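PDB 1U78: transposable element Tc3 transposase from Caenorhabditis elegans, which binds the terminal nucleotides of the Tc3 inverted repeats through its bipartite N-terminal region and, as the full-length transposase, makes double-strand breaks at the transposon ends. Local coordinates for residues Arg67-Ala72 and Asn98-Ser103. The protein carries 1 engineered substitution. Sequence-based numbering, arbitrary orientation.
Sequences RNVIRA and NVIKRS
V69 CG1 touches two side chains of the facing helix, V99 CG1 at 3.9 Å and I100 CG1 at 3.8 Å. The I100 chain runs across that of V69 at about a right angle, and I70 and V99 are crossed similarly, with I70 CD1 4.1 Å from V99 CG1. V69 directs its CG1 here by turning it anti to the backbone N (chi1 158°). I70 starts out alongside the interface, but its end bends in, bringing CD1 3.7 Å from S103 OG. Three of the four residue pairs meet carbon to carbon and no hydrogen bond crosses; the S103 hydroxyl is the polar group at the edge. Cutting I70 back to an alanine removes CG1 and CD1, which would probably open a gap beside V99 and leave that hydroxyl without its aliphatic neighbour. The axes of segments 67-72 and 98-102 approach to 9.5 Å and cross at -73°; they belong to helices 63-75 and 93-102, the first and third of the second helix-turn-helix domain, one half of the bipartite DNA-binding region. Helix 80-86 completes the trihelical core: its I83 touches V69 and I100, while L87 and L89 beyond it pack on V69. A bond within its own segment holds the S103 side chain: OG donates to V99 O (3.0 Å), with the donor 32° out of the carbonyl plane. Farther out, R102 NH2 forms a salt bridge with a phosphate of the bound DNA and N98 packs on a thymine base.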
# COMPACT_ATOMS: atom_id res chain seq x y z
N ARG C 67 8.55 -20.49 -8.33
CA ARG C 67 8.54 -21.96 -8.23
C ARG C 67 9.86 -22.61 -8.66
O ARG C 67 10.30 -23.57 -8.03
CB ARG C 67 7.35 -22.53 -9.02
CG ARG C 67 6.89 -23.94 -8.59
CD ARG C 67 5.45 -24.36 -9.03
NE ARG C 67 4.86 -23.60 -10.14
CZ ARG C 67 5.17 -23.75 -11.44
NH1 ARG C 67 6.09 -24.62 -11.82
NH2 ARG C 67 4.56 -23.01 -12.36
N ASN C 68 10.48 -22.11 -9.72
CA ASN C 68 11.78 -22.62 -10.14
C ASN C 68 12.87 -22.26 -9.13
O ASN C 68 13.72 -23.09 -8.81
CB ASN C 68 12.18 -22.09 -11.51
CG ASN C 68 11.19 -22.47 -12.60
OD1 ASN C 68 10.72 -23.60 -12.67
ND2 ASN C 68 10.88 -21.51 -13.46
N VAL C 69 12.84 -21.02 -8.64
CA VAL C 69 13.80 -20.57 -7.65
C VAL C 69 13.76 -21.51 -6.46
O VAL C 69 14.80 -22.00 -6.03
CB VAL C 69 13.54 -19.12 -7.21
CG1 VAL C 69 14.16 -18.82 -5.85
CG2 VAL C 69 14.09 -18.17 -8.23
N ILE C 70 12.56 -21.80 -5.96
CA ILE C 70 12.43 -22.70 -4.82
C ILE C 70 12.95 -24.10 -5.14
O ILE C 70 13.71 -24.66 -4.36
CB ILE C 70 10.97 -22.72 -4.27
CG1 ILE C 70 10.57 -21.33 -3.77
CG2 ILE C 70 10.83 -23.73 -3.14
CD1 ILE C 70 9.19 -20.87 -4.23
N ARG C 71 12.57 -24.64 -6.30
CA ARG C 71 13.02 -25.98 -6.69
C ARG C 71 14.55 -26.08 -6.70
O ARG C 71 15.11 -27.08 -6.25
CB ARG C 71 12.44 -26.42 -8.04
CG ARG C 71 12.60 -27.94 -8.32
CD ARG C 71 11.55 -28.59 -9.26
NE ARG C 71 10.27 -27.89 -9.25
CZ ARG C 71 9.81 -27.14 -10.26
NH1 ARG C 71 10.51 -26.99 -11.37
NH2 ARG C 71 8.63 -26.53 -10.14
N ALA C 72 15.21 -25.03 -7.20
CA ALA C 72 16.66 -25.01 -7.26
C ALA C 72 17.31 -24.97 -5.88
O ALA C 72 18.36 -25.59 -5.66
CB ALA C 72 17.13 -23.84 -8.11
N ASN C 98 14.85 -13.34 -0.78
CA ASN C 98 13.56 -13.03 -0.18
C ASN C 98 12.54 -14.12 -0.47
O ASN C 98 11.81 -14.55 0.42
CB ASN C 98 13.07 -11.67 -0.68
CG ASN C 98 13.56 -10.51 0.19
OD1 ASN C 98 14.27 -10.71 1.20
ND2 ASN C 98 13.18 -9.30 -0.18
N VAL C 99 12.52 -14.58 -1.72
CA VAL C 99 11.66 -15.67 -2.14
C VAL C 99 12.01 -16.94 -1.38
O VAL C 99 11.14 -17.58 -0.78
CB VAL C 99 11.77 -15.91 -3.64
CG1 VAL C 99 11.10 -17.22 -4.05
CG2 VAL C 99 11.16 -14.74 -4.40
N ILE C 100 13.29 -17.30 -1.38
CA ILE C 100 13.74 -18.50 -0.68
C ILE C 100 13.34 -18.47 0.80
O ILE C 100 12.90 -19.49 1.34
CB ILE C 100 15.26 -18.72 -0.84
CG1 ILE C 100 15.60 -18.99 -2.31
CG2 ILE C 100 15.75 -19.85 0.07
CD1 ILE C 100 17.06 -18.83 -2.65
N LYS C 101 13.48 -17.30 1.43
CA LYS C 101 13.15 -17.12 2.85
C LYS C 101 11.63 -17.18 3.11
O LYS C 101 11.20 -17.65 4.17
CB LYS C 101 13.73 -15.79 3.38
CG LYS C 101 13.55 -15.56 4.88
CD LYS C 101 14.59 -14.59 5.44
CE LYS C 101 13.95 -13.52 6.30
NZ LYS C 101 13.71 -14.00 7.69
N ARG C 102 10.84 -16.70 2.15
CA ARG C 102 9.38 -16.73 2.23
C ARG C 102 8.81 -18.16 2.20
O ARG C 102 7.66 -18.37 2.60
CB ARG C 102 8.76 -15.91 1.10
CG ARG C 102 8.71 -14.41 1.34
CD ARG C 102 8.06 -13.66 0.19
NE ARG C 102 8.65 -12.34 -0.05
CZ ARG C 102 8.91 -11.82 -1.26
NH1 ARG C 102 8.68 -12.52 -2.38
NH2 ARG C 102 9.43 -10.60 -1.34
N SER C 103 9.59 -19.12 1.71
CA SER C 103 9.20 -20.53 1.63
C SER C 103 9.51 -21.33 2.90
O SER C 103 9.52 -22.57 2.87
CB SER C 103 9.86 -21.19 0.43
OG SER C 103 9.86 -20.32 -0.68